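Local coordinates for inorganic polyphosphate/ATP-glucomannokinase (Arthrobacter sp., PDB 1WOQ), which phosphorylates glucose and mannose, taking the phosphoryl group from either inorganic polyphosphate or ATP, at residues Y134-G139 / P243-N248; P215-V220 / R238-P243. All blocks are in the same frame, centred on the assembly; numbering follows the deposited sequence.

Contact 2 belongs to the sheet whose edge strand is 241-243, contact 1 lies just past that strand, against helix 250-262, and the two meet at Pro243, which belongs to each. Contact 2 is the edge pair of that sheet, partly buried, where 215-220 and 238-243 pair in parallel through backbone hydrogen bonds and apolar side chains. Contact 1 continues from the end of the edge strand as a smaller surface contact between two loops, with apolar touches but no hydrogen bond across it. The handover is direct, since Ala244 N probably hydrogen-bonds to Val220 O just past the last strand pair. Regular pairing thus gives way to fitted loops, whose backbone N-H groups are met by Glu131 of helix 123-134.

Contact 1: Y134-G139 / P243-N248; sequences YGAGAG and PAVLRN
Gly135 and Ala136, in the loop that follows helix 123-134, face Val245 and Leu246 in the loop between strand 241-243 and helix 250-262, a case of two loops fitted together without a shared hydrogen bond. The touching backbones run in nearly opposite directions (172°), yet they form no strand pair. Val245 carries much of the contact. Its CG1 is anti to the backbone N (chi1 171°), while CG2, lying beside that N, comes within 3.3 Å of Ala136 N. CB of Val245 comes to 3.7 Å from Gly135 CA, a close approach made where the glycine has no side chain. The methyl of Ala136 adds a looser apolar touch, its CB 4.1 Å from Val245 CG2. Next to Val245, one branch of Leu246 also reaches Gly135: CD1 sits 4.2 Å from Gly135 CA and 4.4 Å from Tyr134 CB. The tyrosine ring leads away from here, and its hydroxyl bonds to Leu31 O. Gly135 also begins a type I turn, closed by Ala138 N to Gly135 O at 3.2 Å. The polar link between the loops is supplied by Glu131: OE1 accepts from both Ala136 N and Val245 N, and OE2 from Leu246 N. Val253 of helix 250-262 touches both Tyr134 and Leu246. Such a junction joins the end of a helix to the connection between an edge strand and the following helix, within the alpha/beta architecture of the ROK branch of the actin-like ATPase superfamily.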
loop_
_atom_site.group_PDB
_atom_site.type_symbol
_atom_site.label_atom_id
_atom_site.label_comp_id
_atom_site.label_asym_id
_atom_site.label_seq_id
_atom_site.Cartn_x
_atom_site.Cartn_y
_atom_site.Cartn_z
ATOM N N TYR A 134 4.803 12.083 -5.458
ATOM C CA TYR A 134 5.560 12.829 -4.456
ATOM C C TYR A 134 6.859 12.180 -3.998
ATOM O O TYR A 134 7.603 12.783 -3.221
ATOM C CB TYR A 134 4.698 13.032 -3.207
ATOM C CG TYR A 134 3.320 13.585 -3.468
ATOM C CD1 TYR A 134 3.140 14.918 -3.836
ATOM C CD2 TYR A 134 2.187 12.781 -3.319
ATOM C CE1 TYR A 134 1.864 15.439 -4.048
ATOM C CE2 TYR A 134 0.912 13.290 -3.527
ATOM C CZ TYR A 134 0.757 14.622 -3.890
ATOM O OH TYR A 134 -0.505 15.133 -4.088
ATOM N N GLY A 135 7.131 10.964 -4.457
ATOM C CA GLY A 135 8.324 10.272 -4.004
ATOM C C GLY A 135 9.415 9.929 -4.999
ATOM O O GLY A 135 9.700 10.684 -5.925
ATOM N N ALA A 136 10.023 8.765 -4.790
ATOM C CA ALA A 136 11.127 8.286 -5.616
ATOM C C ALA A 136 10.807 8.010 -7.083
ATOM O O ALA A 136 11.716 7.764 -7.880
ATOM C CB ALA A 136 11.734 7.039 -4.971
ATOM N N GLY A 137 9.530 8.051 -7.447
ATOM C CA GLY A 137 9.165 7.801 -8.831
ATOM C C GLY A 137 8.914 9.054 -9.653
ATOM O O GLY A 137 8.781 8.991 -10.877
ATOM N N ALA A 138 8.848 10.199 -8.985
ATOM C CA ALA A 138 8.592 11.457 -9.675
ATOM C C ALA A 138 9.663 11.733 -10.725
ATOM O O ALA A 138 10.854 11.647 -10.439
ATOM C CB ALA A 138 8.535 12.610 -8.667
ATOM N N GLY A 139 9.230 12.055 -11.937
ATOM C CA GLY A 139 10.173 12.359 -12.999
ATOM C C GLY A 139 10.796 11.156 -13.681
ATOM O O GLY A 139 11.663 11.307 -14.542
ATOM N N PRO A 243 15.008 2.954 -1.499
ATOM C CA PRO A 243 13.874 2.840 -0.584
ATOM C C PRO A 243 12.836 3.908 -0.915
ATOM O O PRO A 243 13.162 4.945 -1.503
ATOM C CB PRO A 243 14.516 3.050 0.782
ATOM C CG PRO A 243 15.633 4.002 0.475
ATOM C CD PRO A 243 16.216 3.413 -0.789
ATOM N N ALA A 244 11.587 3.648 -0.548
ATOM C CA ALA A 244 10.499 4.586 -0.797
ATOM C C ALA A 244 10.655 5.846 0.053
ATOM O O ALA A 244 11.185 5.793 1.167
ATOM C CB ALA A 244 9.160 3.917 -0.489
ATOM N N VAL A 245 10.190 6.973 -0.482
ATOM C CA VAL A 245 10.249 8.255 0.215
ATOM C C VAL A 245 9.179 8.269 1.306
ATOM O O VAL A 245 9.434 8.676 2.442
ATOM C CB VAL A 245 10.010 9.425 -0.765
ATOM C CG1 VAL A 245 9.849 10.734 -0.004
ATOM C CG2 VAL A 245 11.182 9.522 -1.742
ATOM N N LEU A 246 7.973 7.833 0.951
ATOM C CA LEU A 246 6.885 7.761 1.916
ATOM C C LEU A 246 6.830 6.321 2.414
ATOM O O LEU A 246 7.012 5.379 1.641
ATOM C CB LEU A 246 5.547 8.141 1.270
ATOM C CG LEU A 246 5.364 9.580 0.778
ATOM C CD1 LEU A 246 6.009 9.755 -0.592
ATOM C CD2 LEU A 246 3.879 9.894 0.697
ATOM N N ARG A 247 6.598 6.144 3.707
ATOM C CA ARG A 247 6.524 4.801 4.265
ATOM C C ARG A 247 5.290 4.676 5.143
ATOM O O ARG A 247 4.320 4.009 4.779
ATOM C CB ARG A 247 7.791 4.489 5.074
ATOM C CG ARG A 247 7.850 3.069 5.627
ATOM C CD ARG A 247 9.245 2.722 6.137
ATOM N NE ARG A 247 9.676 3.578 7.239
ATOM C CZ ARG A 247 9.152 3.551 8.462
ATOM N NH1 ARG A 247 8.172 2.705 8.750
ATOM N NH2 ARG A 247 9.608 4.371 9.398
ATOM N N ASN A 248 5.316 5.336 6.294
ATOM C CA ASN A 248 4.185 5.275 7.204
ATOM C C ASN A 248 2.941 5.940 6.624
ATOM O O ASN A 248 1.827 5.574 6.975
ATOM C CB ASN A 248 4.537 5.936 8.540
ATOM C CG ASN A 248 5.715 5.272 9.228
ATOM O OD1 ASN A 248 6.848 5.345 8.754
ATOM N ND2 ASN A 248 5.450 4.616 10.352
#

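Contact 2: P215-V220 / R238-P243; sequences PELFIV and RTPIVP
Phe218 and Ile241 form the first of three parallel pairs, followed by Ile219 with Val242 and Val220 with Pro243, and Phe218 uses both its backbone polar atoms on residues flanking Ile241. Its N donates to Pro240 O at 3.0 Å, nearly in line with the carbonyl, and its O accepts from Val242 N at 3.1 Å. The pattern then shifts by two residues, with Val220 N bonded to Val242 O at 2.8 Å. Three CA-H...O contacts fill in between, among them Ile219 CA to Val242 O. On the face shared by Phe218, Val220 and Ile241, the isoleucine lies between its two neighbours: CG1, held anti to the backbone N (chi1 -178°), is 3.6 Å from Phe218 CB, and CD1 is 3.6 Å from Val220 CG2. Leu217 turns its CD1 across Pro240, 3.9 Å from the ring's CG. Farther back, Thr239 CG2 lies obliquely beside the Phe218 ring, 3.7 Å from CD1, while Pro215 CG sits over one face of that ring, displaced toward its rim. A water donates to both Pro215 O and Thr239 OG1, so the threonine hydroxyl is bridged to the first strand's approach as well as bonded to Glu210. Helix 195-213 packs on the Phe218 face, where Phe206 meets the phenylalanine ring edge-to-face, and strand 143-149 continues the sheet beyond 217-221. The chemistry implies a regular pairing on the inner side of an edge strand; at Pro243, whose nitrogen carries no hydrogen, the outer side lacks a backbone donor, so a further strand could not be bonded through that nitrogen.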
loop_
_atom_site.group_PDB
_atom_site.type_symbol
_atom_site.label_atom_id
_atom_site.label_comp_id
_atom_site.label_asym_id
_atom_site.label_seq_id
_atom_site.Cartn_x
_atom_site.Cartn_y
_atom_site.Cartn_z
ATOM N N PRO A 215 12.624 -3.102 -15.486
ATOM C CA PRO A 215 12.198 -1.782 -15.026
ATOM C C PRO A 215 13.293 -0.726 -15.030
ATOM O O PRO A 215 14.490 -1.035 -15.033
ATOM C CB PRO A 215 11.664 -2.063 -13.622
ATOM C CG PRO A 215 12.550 -3.171 -13.157
ATOM C CD PRO A 215 12.663 -4.070 -14.373
ATOM N N GLU A 216 12.864 0.528 -15.038
ATOM C CA GLU A 216 13.785 1.656 -15.009
ATOM C C GLU A 216 14.242 1.857 -13.567
ATOM O O GLU A 216 15.338 2.360 -13.312
ATOM C CB GLU A 216 13.077 2.929 -15.479
ATOM C CG GLU A 216 12.527 2.877 -16.895
ATOM C CD GLU A 216 13.603 2.611 -17.926
ATOM O OE1 GLU A 216 14.683 3.233 -17.829
ATOM O OE2 GLU A 216 13.365 1.788 -18.836
ATOM N N LEU A 217 13.395 1.449 -12.627
ATOM C CA LEU A 217 13.688 1.633 -11.211
ATOM C C LEU A 217 12.846 0.738 -10.310
ATOM O O LEU A 217 11.703 0.420 -10.625
ATOM C CB LEU A 217 13.417 3.094 -10.824
ATOM C CG LEU A 217 13.564 3.532 -9.363
ATOM C CD1 LEU A 217 15.036 3.549 -8.994
ATOM C CD2 LEU A 217 12.953 4.922 -9.166
ATOM N N PHE A 218 13.438 0.338 -9.190
ATOM C CA PHE A 218 12.759 -0.463 -8.176
ATOM C C PHE A 218 12.692 0.466 -6.970
ATOM O O PHE A 218 13.685 1.106 -6.636
ATOM C CB PHE A 218 13.593 -1.682 -7.764
ATOM C CG PHE A 218 13.367 -2.909 -8.600
ATOM C CD1 PHE A 218 14.452 -3.595 -9.143
ATOM C CD2 PHE A 218 12.088 -3.427 -8.782
ATOM C CE1 PHE A 218 14.270 -4.781 -9.854
ATOM C CE2 PHE A 218 11.896 -4.615 -9.490
ATOM C CZ PHE A 218 12.991 -5.292 -10.026
ATOM N N ILE A 219 11.533 0.554 -6.331
ATOM C CA ILE A 219 11.391 1.375 -5.134
ATOM C C ILE A 219 10.895 0.410 -4.065
ATOM O O ILE A 219 9.873 -0.243 -4.247
ATOM C CB ILE A 219 10.359 2.501 -5.320
ATOM C CG1 ILE A 219 10.829 3.468 -6.409
ATOM C CG2 ILE A 219 10.167 3.246 -4.003
ATOM C CD1 ILE A 219 9.793 4.509 -6.797
ATOM N N VAL A 220 11.628 0.305 -2.963
ATOM C CA VAL A 220 11.244 -0.614 -1.906
ATOM C C VAL A 220 10.491 0.073 -0.778
ATOM O O VAL A 220 11.021 0.965 -0.113
ATOM C CB VAL A 220 12.477 -1.338 -1.328
ATOM C CG1 VAL A 220 12.039 -2.341 -0.266
ATOM C CG2 VAL A 220 13.237 -2.044 -2.451
ATOM N N ARG A 238 20.774 -5.041 -12.230
ATOM C CA ARG A 238 21.032 -4.163 -13.360
ATOM C C ARG A 238 20.132 -2.939 -13.199
ATOM O O ARG A 238 20.338 -1.912 -13.837
ATOM C CB ARG A 238 20.701 -4.879 -14.673
ATOM C CG ARG A 238 21.252 -4.196 -15.917
ATOM C CD ARG A 238 22.776 -4.159 -15.888
ATOM N NE ARG A 238 23.352 -3.670 -17.139
ATOM C CZ ARG A 238 23.210 -4.273 -18.316
ATOM N NH1 ARG A 238 23.773 -3.754 -19.399
ATOM N NH2 ARG A 238 22.504 -5.392 -18.412
ATOM N N THR A 239 19.144 -3.060 -12.320
ATOM C CA THR A 239 18.179 -1.989 -12.073
ATOM C C THR A 239 18.480 -1.215 -10.797
ATOM O O THR A 239 18.729 -1.807 -9.750
ATOM C CB THR A 239 16.753 -2.562 -11.918
ATOM O OG1 THR A 239 16.473 -3.452 -13.003
ATOM C CG2 THR A 239 15.719 -1.441 -11.895
ATOM N N PRO A 240 18.466 0.124 -10.867
ATOM C CA PRO A 240 18.737 0.873 -9.641
ATOM C C PRO A 240 17.605 0.570 -8.664
ATOM O O PRO A 240 16.453 0.393 -9.071
ATOM C CB PRO A 240 18.752 2.327 -10.111
ATOM C CG PRO A 240 17.864 2.313 -11.319
ATOM C CD PRO A 240 18.253 1.030 -12.009
ATOM N N ILE A 241 17.932 0.491 -7.382
ATOM C CA ILE A 241 16.921 0.182 -6.382
ATOM C C ILE A 241 17.106 1.084 -5.173
ATOM O O ILE A 241 18.200 1.181 -4.612
ATOM C CB ILE A 241 16.992 -1.323 -5.992
ATOM C CG1 ILE A 241 15.905 -1.657 -4.969
ATOM C CG2 ILE A 241 18.388 -1.673 -5.471
ATOM C CD1 ILE A 241 15.653 -3.153 -4.815
ATOM N N VAL A 242 16.032 1.765 -4.794
ATOM C CA VAL A 242 16.074 2.691 -3.675
ATOM C C VAL A 242 14.866 2.538 -2.761
ATOM O O VAL A 242 13.811 2.044 -3.170
ATOM C CB VAL A 242 16.112 4.157 -4.174
ATOM C CG1 VAL A 242 17.242 4.342 -5.176
ATOM C CG2 VAL A 242 14.774 4.523 -4.812
ATOM N N PRO A 243 15.008 2.954 -1.499
ATOM C CA PRO A 243 13.874 2.840 -0.584
ATOM C C PRO A 243 12.836 3.908 -0.915
ATOM O O PRO A 243 13.162 4.945 -1.503
ATOM C CB PRO A 243 14.516 3.050 0.782
ATOM C CG PRO A 243 15.633 4.002 0.475
ATOM C CD PRO A 243 16.216 3.413 -0.789
HETATM O O HOH W 1 15.970 -3.186 -15.469
#